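Local atomic coordinates of ATP-dependent RNA helicase HrpB (Escherichia coli, PDB entry 6EUD), a protein that hydrolyses ATP to ADP and phosphate, binds single-stranded RNA and belongs to the DEAH/RHA group of RNA helicases. Residues Pro79-Gly84 / Gly94-Leu99; Gly84-Ala89 / Glu100-Gly105; Asp651-Asp656 / Gly692-Gly697; Ala631-Leu636 / Leu684-Ala689; Val570-Thr575 / Arg589-Gly594. All coordinates share one frame; numbering follows the deposited sequence.

Contact 1: Pro79-Gly84 / Gly94-Leu99; sequences PGDTVG and GPNTRL
Val83 and Leu99 form a parallel bridge, their CA atoms 4.9 Å apart, where strands 83-87 and 99-102 come together, and Gly84 N follows with a nearly straight bond of 2.7 Å to Leu99 O. One residue earlier, Thr82 O takes a bond from Arg98 N and a weaker one from Leu99 N, so a single carbonyl holds two successive amides as loop gives way to strand. The side chains of Val83 and Leu99 lie side by side and point the same way, with Val83 CG1 3.6 Å from Leu99 CD1. Val83 CG1 stands anti to the backbone N (chi1 176°), which turns it to its neighbour, and both aliphatic residues rest on Leu71 of helix 61-74, where branched carbon chains suit the buried face. Thr97 uses its two branches differently. Its OG1 accepts from Gly94 N at 3.3 Å, while its CG2 packs against the other backbone, 3.4 Å from Gly84 N. A side chain at Gly84 would press on that methyl, so glycine fits there. In the loop, the Asn96 amide reaches Asp81 OD1 with ND2 and Thr82 N with OD1, a pairing that suits a group both donor and acceptor; both separations are implausibly short in the model, and their lengths are doubtful. Gly80, with positive phi, turns where a side chain would strike the carbonyl of Pro79. These are neighbouring parallel strands of the sheet of the RecA-like ATP-binding domain, covered here by helices 40-45 and 61-74.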
# COMPACT_ATOMS: atom_id res chain seq x y z
N PRO A 79 5.09 -33.69 21.03
CA PRO A 79 5.32 -32.26 21.23
C PRO A 79 4.48 -31.68 22.39
O PRO A 79 3.58 -32.34 22.94
CB PRO A 79 4.93 -31.67 19.87
CG PRO A 79 3.94 -32.67 19.28
CD PRO A 79 4.04 -33.95 20.03
N GLY A 80 4.81 -30.43 22.73
CA GLY A 80 4.36 -29.78 23.94
C GLY A 80 5.44 -29.96 25.00
O GLY A 80 5.54 -29.21 25.96
N ASP A 81 6.27 -30.97 24.78
CA ASP A 81 7.22 -31.40 25.78
C ASP A 81 8.67 -31.23 25.28
O ASP A 81 9.08 -31.91 24.36
CB ASP A 81 6.86 -32.88 26.17
CG ASP A 81 7.99 -33.65 26.85
OD1 ASP A 81 8.92 -33.01 27.40
OD2 ASP A 81 7.91 -34.91 26.90
N THR A 82 9.42 -30.32 25.91
CA THR A 82 10.78 -29.84 25.53
C THR A 82 10.83 -29.13 24.18
O THR A 82 11.63 -28.21 24.01
CB THR A 82 11.84 -30.93 25.50
OG1 THR A 82 11.30 -32.12 24.93
CG2 THR A 82 12.32 -31.21 26.90
N VAL A 83 10.05 -29.59 23.22
CA VAL A 83 9.82 -28.85 21.98
C VAL A 83 8.34 -28.62 21.94
O VAL A 83 7.56 -29.57 21.99
CB VAL A 83 10.28 -29.60 20.71
CG1 VAL A 83 9.93 -28.79 19.46
CG2 VAL A 83 11.78 -29.91 20.77
N GLY A 84 7.94 -27.36 21.89
CA GLY A 84 6.54 -27.01 21.87
C GLY A 84 6.20 -26.13 20.70
O GLY A 84 7.07 -25.74 19.92
N GLY A 94 4.63 -26.83 28.09
CA GLY A 94 4.67 -27.16 29.51
C GLY A 94 5.70 -26.33 30.28
O GLY A 94 6.33 -25.45 29.70
N PRO A 95 5.89 -26.63 31.59
CA PRO A 95 6.87 -26.07 32.53
C PRO A 95 8.23 -26.61 32.15
O PRO A 95 9.26 -26.38 32.78
CB PRO A 95 6.43 -26.63 33.88
CG PRO A 95 5.84 -27.94 33.53
CD PRO A 95 5.15 -27.75 32.20
N ASN A 96 8.17 -27.24 30.99
CA ASN A 96 9.00 -28.25 30.45
C ASN A 96 9.85 -27.62 29.39
O ASN A 96 11.06 -27.63 29.50
CB ASN A 96 8.04 -29.32 29.89
CG ASN A 96 8.67 -30.38 29.01
OD1 ASN A 96 9.63 -30.14 28.32
ND2 ASN A 96 8.07 -31.55 28.98
N THR A 97 9.17 -27.04 28.40
CA THR A 97 9.74 -26.67 27.10
C THR A 97 10.97 -25.76 27.18
O THR A 97 11.22 -25.12 28.20
CB THR A 97 8.64 -25.99 26.25
OG1 THR A 97 7.41 -26.72 26.40
CG2 THR A 97 9.01 -26.01 24.80
N ARG A 98 11.75 -25.73 26.11
CA ARG A 98 12.82 -24.75 25.99
C ARG A 98 12.82 -24.20 24.57
O ARG A 98 13.42 -23.16 24.29
CB ARG A 98 14.16 -25.36 26.37
CG ARG A 98 14.35 -25.50 27.88
CD ARG A 98 15.73 -26.01 28.19
NE ARG A 98 16.75 -25.21 27.52
CZ ARG A 98 18.03 -25.52 27.46
NH1 ARG A 98 18.47 -26.64 28.02
NH2 ARG A 98 18.88 -24.72 26.82
N LEU A 99 12.13 -24.90 23.68
CA LEU A 99 12.06 -24.53 22.27
C LEU A 99 10.60 -24.49 21.84
O LEU A 99 9.94 -25.53 21.75
CB LEU A 99 12.86 -25.53 21.42
CG LEU A 99 13.11 -25.31 19.93
CD1 LEU A 99 11.94 -25.79 19.08
CD2 LEU A 99 13.42 -23.86 19.63

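Contact 2: Gly84-Ala89 / Glu100-Gly105; sequences GYRMRA and EVVTEG
Arg86 grips Glu100 side-on with two nitrogens, NE meeting OE1 at 3.0 Å and NH2 meeting OE2 at 3.1 Å. Both oxygens lie near the guanidinium plane, yet the arginine comes from above the carboxylate, the two planes standing 60° apart. Each chain is extended, a shape that brings the two ends together on the sheet face that Arg86 and Glu100 share. At the far end, Glu104 OE2 accepts from Arg88 N at 2.9 Å on its anti side, while its OE1 forms a salt bridge with Arg61. Between these polar ends the parallel strands are joined by Val101 N to Gly84 O, 2.7 Å, and by Arg86 N to Val101 O, 3.2 Å; a weak bond from Thr103 N to Arg86 O follows. On the face opposite to Arg86, Tyr85 and Val101 pack on Ala68 of helix 61-74. Farther along, Met87 CG touches Thr103 CG2 at 3.7 Å, both residues next to that helix. Thr103 OG1 is bonded to Glu58 O, and a weak bond from Arg86 NH1 to Asn91 OD1 further steadies the guanidinium. In this RecA-like sheet, pairing buried Glu100 with Arg86 would probably offset the cost of burying its charge and help keep it ionised.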
# COMPACT_ATOMS: atom_id res chain seq x y z
N GLY A 84 7.94 -27.36 21.89
CA GLY A 84 6.54 -27.01 21.87
C GLY A 84 6.20 -26.13 20.70
O GLY A 84 7.07 -25.74 19.92
N TYR A 85 4.91 -25.82 20.56
CA TYR A 85 4.42 -24.95 19.51
C TYR A 85 3.26 -24.09 20.03
O TYR A 85 2.60 -24.45 21.00
CB TYR A 85 4.00 -25.77 18.27
CG TYR A 85 2.81 -26.69 18.48
CD1 TYR A 85 1.50 -26.20 18.40
CD2 TYR A 85 2.98 -28.04 18.75
CE1 TYR A 85 0.41 -27.02 18.59
CE2 TYR A 85 1.89 -28.87 18.94
CZ TYR A 85 0.61 -28.36 18.86
OH TYR A 85 -0.49 -29.18 19.05
N ARG A 86 3.03 -22.94 19.38
CA ARG A 86 1.88 -22.08 19.67
C ARG A 86 1.25 -21.59 18.36
O ARG A 86 1.96 -21.23 17.42
CB ARG A 86 2.29 -20.88 20.52
CG ARG A 86 2.80 -21.21 21.89
CD ARG A 86 3.24 -19.96 22.61
NE ARG A 86 3.94 -20.30 23.85
CZ ARG A 86 3.32 -20.49 25.01
NH1 ARG A 86 2.01 -20.37 25.08
NH2 ARG A 86 4.03 -20.81 26.09
N MET A 87 -0.08 -21.56 18.31
CA MET A 87 -0.79 -21.08 17.12
C MET A 87 -1.87 -20.06 17.49
O MET A 87 -2.02 -19.70 18.66
CB MET A 87 -1.39 -22.26 16.35
CG MET A 87 -0.38 -23.13 15.62
SD MET A 87 -0.54 -24.91 15.95
CE MET A 87 -2.29 -25.17 15.64
N ARG A 88 -2.62 -19.60 16.49
CA ARG A 88 -3.67 -18.61 16.72
C ARG A 88 -4.83 -19.15 17.57
O ARG A 88 -5.52 -18.39 18.25
CB ARG A 88 -4.21 -18.07 15.39
CG ARG A 88 -5.18 -16.90 15.55
CD ARG A 88 -5.38 -16.14 14.25
NE ARG A 88 -6.48 -16.68 13.46
CZ ARG A 88 -6.92 -16.15 12.33
NH1 ARG A 88 -6.35 -15.05 11.85
NH2 ARG A 88 -7.94 -16.71 11.68
N ALA A 89 -5.06 -20.45 17.52
CA ALA A 89 -6.17 -21.04 18.26
C ALA A 89 -5.78 -22.35 18.91
O ALA A 89 -6.63 -23.21 19.10
CB ALA A 89 -7.37 -21.26 17.34
N GLU A 100 10.10 -23.29 21.56
CA GLU A 100 8.73 -23.13 21.11
C GLU A 100 8.70 -22.77 19.62
O GLU A 100 9.50 -21.95 19.15
CB GLU A 100 8.02 -22.06 21.95
CG GLU A 100 7.90 -22.44 23.43
CD GLU A 100 7.18 -21.40 24.27
OE1 GLU A 100 6.91 -20.29 23.76
OE2 GLU A 100 6.89 -21.68 25.46
N VAL A 101 7.80 -23.41 18.88
CA VAL A 101 7.67 -23.17 17.45
C VAL A 101 6.35 -22.46 17.18
O VAL A 101 5.29 -23.09 17.16
CB VAL A 101 7.72 -24.49 16.63
CG1 VAL A 101 7.73 -24.18 15.14
CG2 VAL A 101 8.94 -25.32 17.02
N VAL A 102 6.42 -21.15 16.97
CA VAL A 102 5.22 -20.32 16.91
C VAL A 102 4.89 -19.88 15.48
O VAL A 102 5.73 -19.96 14.58
CB VAL A 102 5.39 -19.07 17.80
CG1 VAL A 102 5.73 -19.49 19.22
CG2 VAL A 102 6.48 -18.16 17.24
N THR A 103 3.65 -19.42 15.29
CA THR A 103 3.17 -18.91 14.00
C THR A 103 1.88 -18.12 14.14
O THR A 103 1.34 -17.99 15.24
CB THR A 103 2.90 -20.03 13.01
OG1 THR A 103 2.46 -19.45 11.77
CG2 THR A 103 1.81 -20.93 13.56
N GLU A 104 1.38 -17.61 13.02
CA GLU A 104 0.11 -16.88 12.97
C GLU A 104 0.04 -15.68 13.93
O GLU A 104 -0.97 -15.50 14.62
CB GLU A 104 -1.05 -17.82 13.26
CG GLU A 104 -1.27 -18.86 12.18
CD GLU A 104 -2.38 -19.82 12.51
OE1 GLU A 104 -3.13 -20.17 11.58
OE2 GLU A 104 -2.51 -20.23 13.69
N GLY A 105 1.10 -14.87 13.96
CA GLY A 105 1.13 -13.66 14.76
C GLY A 105 1.43 -13.88 16.23
O GLY A 105 1.46 -12.91 17.00

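Contact 3: Asp651-Asp656 / Gly692-Gly697; sequences DWPAVD and GLLDWG
Pro653 pushes its ring against the neighbouring pair Leu693 and Leu694, in a junction where two loops, each leading to an aspartate N-cap, meet in the helical part of the C-terminal region. The proline is the bump and the two leucines form the hollow: its CG lies 4.0 Å from Leu693 CB and 3.9 Å from Leu694 CD2. A rigid, compact ring suits this place, since it can contact both leucines without a side-chain rotamer to fix. The leucines meet it differently. Leu693 crosses the ring obliquely with the root of its chain and extends its CD1 to within 4.5 Å of Val655 CG1, so the beta-branched valine bounds the far end of the hollow. Leu694 crosses at about a right angle, and its CD2 is a methyl that touches Pro653 and, more loosely, Trp652. The indole reaches this methyl through Trp652 CE3, 4.3 Å from Leu694 CD2, while its NE1 is bonded to Leu647 O. Helix 631-646 lines the same hollow: Val655 and Leu694 both touch Leu640. Asp656 caps the start of helix 657-662, and Asp695 that of helix 696-705, where OD1 accepts from Met698 N. No hydrogen bond crosses between the segments, and the closest approach is Pro653 CD to Leu694 CD2, 3.5 Å.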
# COMPACT_ATOMS: atom_id res chain seq x y z
N ASP A 651 7.33 29.43 2.69
CA ASP A 651 6.13 28.61 2.65
C ASP A 651 4.99 29.30 1.93
O ASP A 651 4.07 29.83 2.56
CB ASP A 651 5.70 28.21 4.06
CG ASP A 651 6.67 27.24 4.71
OD1 ASP A 651 7.09 26.28 4.02
OD2 ASP A 651 7.02 27.45 5.89
N TRP A 652 5.03 29.29 0.60
CA TRP A 652 3.97 29.90 -0.18
C TRP A 652 2.78 28.94 -0.24
O TRP A 652 2.96 27.73 -0.34
CB TRP A 652 4.47 30.26 -1.60
CG TRP A 652 5.74 31.05 -1.58
CD1 TRP A 652 7.01 30.55 -1.72
CD2 TRP A 652 5.89 32.46 -1.36
NE1 TRP A 652 7.92 31.56 -1.61
CE2 TRP A 652 7.27 32.74 -1.39
CE3 TRP A 652 4.99 33.51 -1.14
CZ2 TRP A 652 7.78 34.03 -1.22
CZ3 TRP A 652 5.49 34.78 -0.97
CH2 TRP A 652 6.87 35.03 -1.01
N PRO A 653 1.56 29.48 -0.16
CA PRO A 653 0.34 28.68 -0.28
C PRO A 653 0.13 28.11 -1.67
O PRO A 653 0.42 28.77 -2.67
CB PRO A 653 -0.77 29.68 0.06
CG PRO A 653 -0.20 30.99 -0.24
CD PRO A 653 1.25 30.88 0.15
N ALA A 654 -0.35 26.88 -1.73
CA ALA A 654 -0.78 26.31 -2.98
C ALA A 654 -2.01 27.09 -3.46
O ALA A 654 -2.90 27.41 -2.68
CB ALA A 654 -1.10 24.84 -2.81
N VAL A 655 -2.03 27.40 -4.75
CA VAL A 655 -3.12 28.17 -5.32
C VAL A 655 -3.53 27.60 -6.66
O VAL A 655 -4.02 28.31 -7.53
CB VAL A 655 -2.72 29.66 -5.50
CG1 VAL A 655 -2.58 30.32 -4.14
CG2 VAL A 655 -1.43 29.77 -6.30
N ASP A 656 -3.34 26.30 -6.83
CA ASP A 656 -3.91 25.58 -7.97
C ASP A 656 -5.41 25.42 -7.74
O ASP A 656 -5.86 25.47 -6.59
CB ASP A 656 -3.24 24.23 -8.13
CG ASP A 656 -3.32 23.40 -6.87
OD1 ASP A 656 -2.63 23.75 -5.88
OD2 ASP A 656 -4.07 22.41 -6.87
N GLY A 692 -4.93 37.24 1.78
CA GLY A 692 -5.19 36.89 3.16
C GLY A 692 -4.48 35.61 3.55
O GLY A 692 -4.20 35.40 4.74
N LEU A 693 -4.17 34.76 2.57
CA LEU A 693 -3.40 33.52 2.82
C LEU A 693 -1.97 33.77 3.36
O LEU A 693 -1.33 32.85 3.86
CB LEU A 693 -3.31 32.68 1.53
CG LEU A 693 -4.66 32.12 1.05
CD1 LEU A 693 -4.62 31.53 -0.35
CD2 LEU A 693 -5.14 31.08 2.03
N LEU A 694 -1.47 35.00 3.25
CA LEU A 694 -0.11 35.33 3.66
C LEU A 694 -0.11 36.16 4.91
O LEU A 694 -0.96 37.04 5.06
CB LEU A 694 0.63 36.10 2.57
CG LEU A 694 0.71 35.45 1.19
CD1 LEU A 694 1.34 36.43 0.23
CD2 LEU A 694 1.52 34.17 1.26
N ASP A 695 0.83 35.90 5.81
CA ASP A 695 1.00 36.80 6.95
C ASP A 695 1.59 38.12 6.44
O ASP A 695 1.94 38.26 5.26
CB ASP A 695 1.87 36.17 8.07
CG ASP A 695 3.28 35.79 7.61
OD1 ASP A 695 3.94 36.55 6.87
OD2 ASP A 695 3.76 34.71 8.04
N TRP A 696 1.69 39.09 7.35
CA TRP A 696 2.18 40.41 7.00
C TRP A 696 3.56 40.34 6.35
O TRP A 696 3.81 40.99 5.33
CB TRP A 696 2.21 41.29 8.23
CG TRP A 696 2.63 42.68 7.91
CD1 TRP A 696 1.83 43.68 7.43
CD2 TRP A 696 3.94 43.24 8.05
NE1 TRP A 696 2.57 44.83 7.26
CE2 TRP A 696 3.87 44.58 7.63
CE3 TRP A 696 5.17 42.73 8.48
CZ2 TRP A 696 4.98 45.43 7.63
CZ3 TRP A 696 6.28 43.57 8.48
CH2 TRP A 696 6.17 44.90 8.06
N GLY A 697 4.44 39.53 6.94
CA GLY A 697 5.80 39.38 6.45
C GLY A 697 5.88 38.90 5.01
O GLY A 697 6.61 39.47 4.19

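Contact 4: Ala631-Leu636 / Leu684-Ala689; sequences AEAEQL and LDIYQA
Glu632 lays its side chain over one face of the Tyr687 ring, the carboxylate stacked at only 21° to the ring plane. Its chain is extended, with CG anti to the backbone N (chi1 -176°), and this brings CG to 3.5 Å from Tyr687 CD2; CD sits 3.7 Å above the ring plane, displaced toward the rim. Glutamate suits this exposed place because its CG packs near the rim while its flat carboxylate also lies over the face. Tyr687 itself holds CG anti to its backbone N (chi1 169°), which swings the ring beside helix 631-646. Leu636 crosses the ring at about a right angle, and its CD2 reaches Tyr687 CD2 at 3.5 Å and Tyr687 O at 3.2 Å. The Leu636 side chain also touches Leu690 and Arg691, further along helix 686-692. Beneath this, Ala633 has only a methyl, and that is what allows the backbones to approach: its CA is 4.2 Å from that of Tyr687, and its CB is 3.8 Å from Ile686 CG2. An alanine in place of Tyr687 would probably leave the Glu632 chain and Leu636 CD2 without the ring they pack on and open a gap between the helices, though CB would still meet Ala633. Where helix 686-692 begins, Asp685 OD1 accepts from Gln688 N at 3.2 Å; Gln688 N approaches from above the carboxylate plane. A small alanine at the point of closest approach, with larger side chains packing beside it, is typical of close helix-helix packing, here at an aspartate N-cap.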
# COMPACT_ATOMS: atom_id res chain seq x y z
N ALA A 631 -8.02 40.88 -13.42
CA ALA A 631 -6.63 40.79 -13.86
C ALA A 631 -5.69 40.81 -12.66
O ALA A 631 -4.71 40.04 -12.61
CB ALA A 631 -6.30 41.91 -14.81
N GLU A 632 -6.01 41.65 -11.68
CA GLU A 632 -5.18 41.77 -10.47
C GLU A 632 -5.19 40.51 -9.58
O GLU A 632 -4.13 40.06 -9.12
CB GLU A 632 -5.62 42.98 -9.65
CG GLU A 632 -4.76 43.21 -8.44
CD GLU A 632 -5.30 44.30 -7.55
OE1 GLU A 632 -6.49 44.23 -7.17
OE2 GLU A 632 -4.54 45.25 -7.25
N ALA A 633 -6.38 39.95 -9.34
CA ALA A 633 -6.50 38.71 -8.58
C ALA A 633 -5.76 37.58 -9.26
O ALA A 633 -5.03 36.85 -8.61
CB ALA A 633 -7.97 38.31 -8.38
N GLU A 634 -5.94 37.45 -10.57
CA GLU A 634 -5.29 36.38 -11.33
C GLU A 634 -3.78 36.55 -11.33
O GLU A 634 -3.05 35.59 -11.17
CB GLU A 634 -5.83 36.35 -12.78
CG GLU A 634 -5.10 35.37 -13.70
CD GLU A 634 -5.22 33.91 -13.23
OE1 GLU A 634 -6.14 33.59 -12.45
OE2 GLU A 634 -4.39 33.07 -13.65
N GLN A 635 -3.31 37.79 -11.53
CA GLN A 635 -1.87 38.08 -11.48
C GLN A 635 -1.30 37.73 -10.10
O GLN A 635 -0.20 37.19 -10.00
CB GLN A 635 -1.61 39.55 -11.81
CG GLN A 635 -1.56 39.84 -13.32
CD GLN A 635 -0.42 39.11 -13.99
OE1 GLN A 635 0.76 39.44 -13.78
NE2 GLN A 635 -0.75 38.08 -14.77
N LEU A 636 -2.05 38.03 -9.04
CA LEU A 636 -1.64 37.64 -7.70
C LEU A 636 -1.51 36.12 -7.63
O LEU A 636 -0.49 35.59 -7.19
CB LEU A 636 -2.64 38.15 -6.64
CG LEU A 636 -2.36 37.71 -5.19
CD1 LEU A 636 -1.01 38.19 -4.66
CD2 LEU A 636 -3.45 38.18 -4.26
N LEU A 684 -17.27 39.32 -3.98
CA LEU A 684 -16.16 38.95 -3.11
C LEU A 684 -14.84 39.42 -3.69
O LEU A 684 -14.58 39.22 -4.87
CB LEU A 684 -16.13 37.45 -2.90
CG LEU A 684 -17.36 36.89 -2.20
CD1 LEU A 684 -17.40 35.38 -2.34
CD2 LEU A 684 -17.39 37.32 -0.74
N ASP A 685 -14.02 40.04 -2.84
CA ASP A 685 -12.71 40.56 -3.24
C ASP A 685 -11.71 39.44 -3.26
O ASP A 685 -11.06 39.13 -2.24
CB ASP A 685 -12.26 41.68 -2.30
CG ASP A 685 -11.11 42.49 -2.88
OD1 ASP A 685 -10.29 41.93 -3.64
OD2 ASP A 685 -11.01 43.68 -2.56
N ILE A 686 -11.58 38.82 -4.43
CA ILE A 686 -10.78 37.61 -4.59
C ILE A 686 -9.31 37.86 -4.33
O ILE A 686 -8.63 37.01 -3.76
CB ILE A 686 -10.98 37.02 -6.01
CG1 ILE A 686 -12.44 36.53 -6.17
CG2 ILE A 686 -9.99 35.89 -6.29
CD1 ILE A 686 -12.88 35.53 -5.13
N TYR A 687 -8.84 39.04 -4.73
CA TYR A 687 -7.45 39.46 -4.53
C TYR A 687 -7.13 39.56 -3.05
O TYR A 687 -6.09 39.09 -2.61
CB TYR A 687 -7.19 40.82 -5.17
CG TYR A 687 -5.87 41.46 -4.79
CD1 TYR A 687 -5.77 42.33 -3.69
CD2 TYR A 687 -4.72 41.20 -5.52
CE1 TYR A 687 -4.53 42.92 -3.33
CE2 TYR A 687 -3.51 41.79 -5.19
CZ TYR A 687 -3.42 42.65 -4.10
OH TYR A 687 -2.20 43.21 -3.78
N GLN A 688 -8.02 40.19 -2.30
CA GLN A 688 -7.81 40.34 -0.87
C GLN A 688 -7.85 38.99 -0.17
O GLN A 688 -7.07 38.73 0.74
CB GLN A 688 -8.86 41.27 -0.27
CG GLN A 688 -8.31 42.06 0.89
CD GLN A 688 -7.11 42.91 0.48
OE1 GLN A 688 -7.22 43.76 -0.40
NE2 GLN A 688 -5.96 42.66 1.10
N ALA A 689 -8.75 38.12 -0.61
CA ALA A 689 -8.90 36.80 -0.00
C ALA A 689 -7.64 35.95 -0.22
O ALA A 689 -7.13 35.36 0.73
CB ALA A 689 -10.12 36.08 -0.56

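Contact 5: Val570-Thr575 / Arg589-Gly594; sequences VQQSDT and RRLQIG
Arg589 and Asp574 lie side by side on one face of two antiparallel strands, a salt bridge pairing long chain with short. From Arg589 CB, 3.3 Å from Asp574 OD1, the chain leaves with CG anti to the backbone N (chi1 165°) and CG passes 3.2 Å from the same oxygen. Arg589 CD comes 3.1 Å from Gln572 OE1. A bend at chi3 (-73°) then turns Arg589 NE into a 2.5 Å bond with Asp574 OD1, and Arg589 NH2 meets Asp574 OD2 at 2.6 Å, both on the syn side of a nearly coplanar carboxylate. Gln572 CD lies 3.5 Å above the guanidinium plane, offset toward the rim, with OE1 over the face near NE, CZ and NH1. The strands belong to a beta hairpin in the three-stranded antiparallel sheet of the HrpB connector region; the pairs Gln571 with Gln592 and Ser573 with Arg590 are hydrogen-bonded. Outside the hairpin, Arg589 NH2 also bridges to Glu610, so the arginine serves two acids. A leucine in its place would probably leave the charge of Asp574 without its mate and Gln572 without the flat group it covers. At the other end of the pair, Val570 CG2 packs on Ile593 CG1 at 3.7 Å, beside Val563.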
# COMPACT_ATOMS: atom_id res chain seq x y z
N VAL A 570 -24.85 9.26 8.93
CA VAL A 570 -25.43 10.17 7.95
C VAL A 570 -24.91 11.58 8.13
O VAL A 570 -25.02 12.17 9.21
CB VAL A 570 -26.97 10.18 8.04
CG1 VAL A 570 -27.55 11.21 7.10
CG2 VAL A 570 -27.51 8.81 7.71
N GLN A 571 -24.33 12.11 7.06
CA GLN A 571 -23.86 13.48 7.09
C GLN A 571 -24.73 14.33 6.15
O GLN A 571 -25.33 13.82 5.20
CB GLN A 571 -22.37 13.56 6.72
CG GLN A 571 -21.97 12.82 5.45
CD GLN A 571 -21.63 11.34 5.67
OE1 GLN A 571 -22.06 10.70 6.63
NE2 GLN A 571 -20.84 10.79 4.75
N GLN A 572 -24.82 15.62 6.46
CA GLN A 572 -25.71 16.55 5.76
C GLN A 572 -24.89 17.50 4.89
O GLN A 572 -23.83 17.99 5.30
CB GLN A 572 -26.53 17.32 6.77
CG GLN A 572 -27.75 18.05 6.25
CD GLN A 572 -28.48 18.79 7.37
OE1 GLN A 572 -29.71 18.83 7.40
NE2 GLN A 572 -27.72 19.37 8.29
N SER A 573 -25.39 17.79 3.69
CA SER A 573 -24.66 18.63 2.74
C SER A 573 -25.60 19.43 1.85
O SER A 573 -26.33 18.87 1.03
CB SER A 573 -23.75 17.76 1.88
OG SER A 573 -23.03 18.53 0.95
N ASP A 574 -25.58 20.75 2.02
CA ASP A 574 -26.45 21.63 1.24
C ASP A 574 -25.72 22.21 0.03
O ASP A 574 -24.49 22.38 0.04
CB ASP A 574 -26.98 22.76 2.13
CG ASP A 574 -27.71 22.25 3.36
OD1 ASP A 574 -28.26 21.13 3.30
OD2 ASP A 574 -27.73 22.97 4.38
N THR A 575 -26.46 22.49 -1.03
CA THR A 575 -25.86 23.03 -2.24
C THR A 575 -26.72 24.11 -2.85
O THR A 575 -27.92 23.92 -3.06
CB THR A 575 -25.61 21.94 -3.30
OG1 THR A 575 -24.80 20.90 -2.74
CG2 THR A 575 -24.89 22.52 -4.50
N ARG A 589 -30.90 20.01 -0.31
CA ARG A 589 -30.20 19.40 0.82
C ARG A 589 -30.07 17.90 0.57
O ARG A 589 -31.06 17.23 0.25
CB ARG A 589 -30.94 19.67 2.13
CG ARG A 589 -30.50 18.81 3.30
CD ARG A 589 -30.95 19.44 4.61
NE ARG A 589 -30.14 20.61 4.93
CZ ARG A 589 -30.41 21.48 5.90
NH1 ARG A 589 -31.48 21.32 6.66
NH2 ARG A 589 -29.61 22.51 6.11
N ARG A 590 -28.84 17.39 0.70
CA ARG A 590 -28.56 15.96 0.52
C ARG A 590 -28.12 15.29 1.83
O ARG A 590 -27.14 15.70 2.46
CB ARG A 590 -27.49 15.77 -0.57
CG ARG A 590 -27.31 14.31 -1.02
CD ARG A 590 -25.97 14.06 -1.70
NE ARG A 590 -25.63 15.10 -2.67
CZ ARG A 590 -26.00 15.10 -3.95
NH1 ARG A 590 -26.73 14.11 -4.45
NH2 ARG A 590 -25.63 16.11 -4.73
N LEU A 591 -28.86 14.27 2.25
CA LEU A 591 -28.38 13.41 3.32
C LEU A 591 -27.57 12.27 2.69
O LEU A 591 -28.06 11.62 1.72
CB LEU A 591 -29.55 12.88 4.15
CG LEU A 591 -30.35 14.00 4.83
CD1 LEU A 591 -31.46 13.47 5.74
CD2 LEU A 591 -29.38 14.87 5.60
N GLN A 592 -26.34 12.02 3.16
CA GLN A 592 -25.62 10.99 2.42
C GLN A 592 -24.95 10.04 3.47
O GLN A 592 -24.65 10.41 4.63
CB GLN A 592 -24.59 11.61 1.48
CG GLN A 592 -23.53 12.39 2.29
CD GLN A 592 -22.97 13.60 1.57
OE1 GLN A 592 -22.05 13.52 0.75
NE2 GLN A 592 -23.38 14.80 2.11
N ILE A 593 -24.82 8.77 3.12
CA ILE A 593 -23.98 7.86 3.87
C ILE A 593 -22.74 7.61 3.03
O ILE A 593 -22.77 6.86 2.06
CB ILE A 593 -24.70 6.55 4.17
CG1 ILE A 593 -25.95 6.81 5.01
CG2 ILE A 593 -23.79 5.67 4.93
CD1 ILE A 593 -26.75 5.60 5.28
N GLY A 594 -21.65 8.28 3.38
CA GLY A 594 -20.47 8.27 2.53
C GLY A 594 -20.81 8.86 1.18
O GLY A 594 -21.32 9.97 1.11

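Contacts 1 and 2 share Gly84 and strand 83-87 and follow one strand pair of the ATP-binding domain: contact 1 is the loop-rich, partly buried entrance, contact 2 the buried continuation with a salt bridge to a buried glutamate. Contact 5, also a strand pair, is antiparallel and a surface contact, whose salt bridge joins a buried aspartate to a partly exposed arginine. Contacts 3 and 4 lie about 13 Å apart between centres, beside consecutive helices, without hydrogen bonds across either. Contact 3, partly buried, is wholly apolar, with proline and indole rings, whereas buried contact 4 adds a carboxylate over a tyrosine ring. Contacts 1 and 4 lie on opposite sides of the chain's centre.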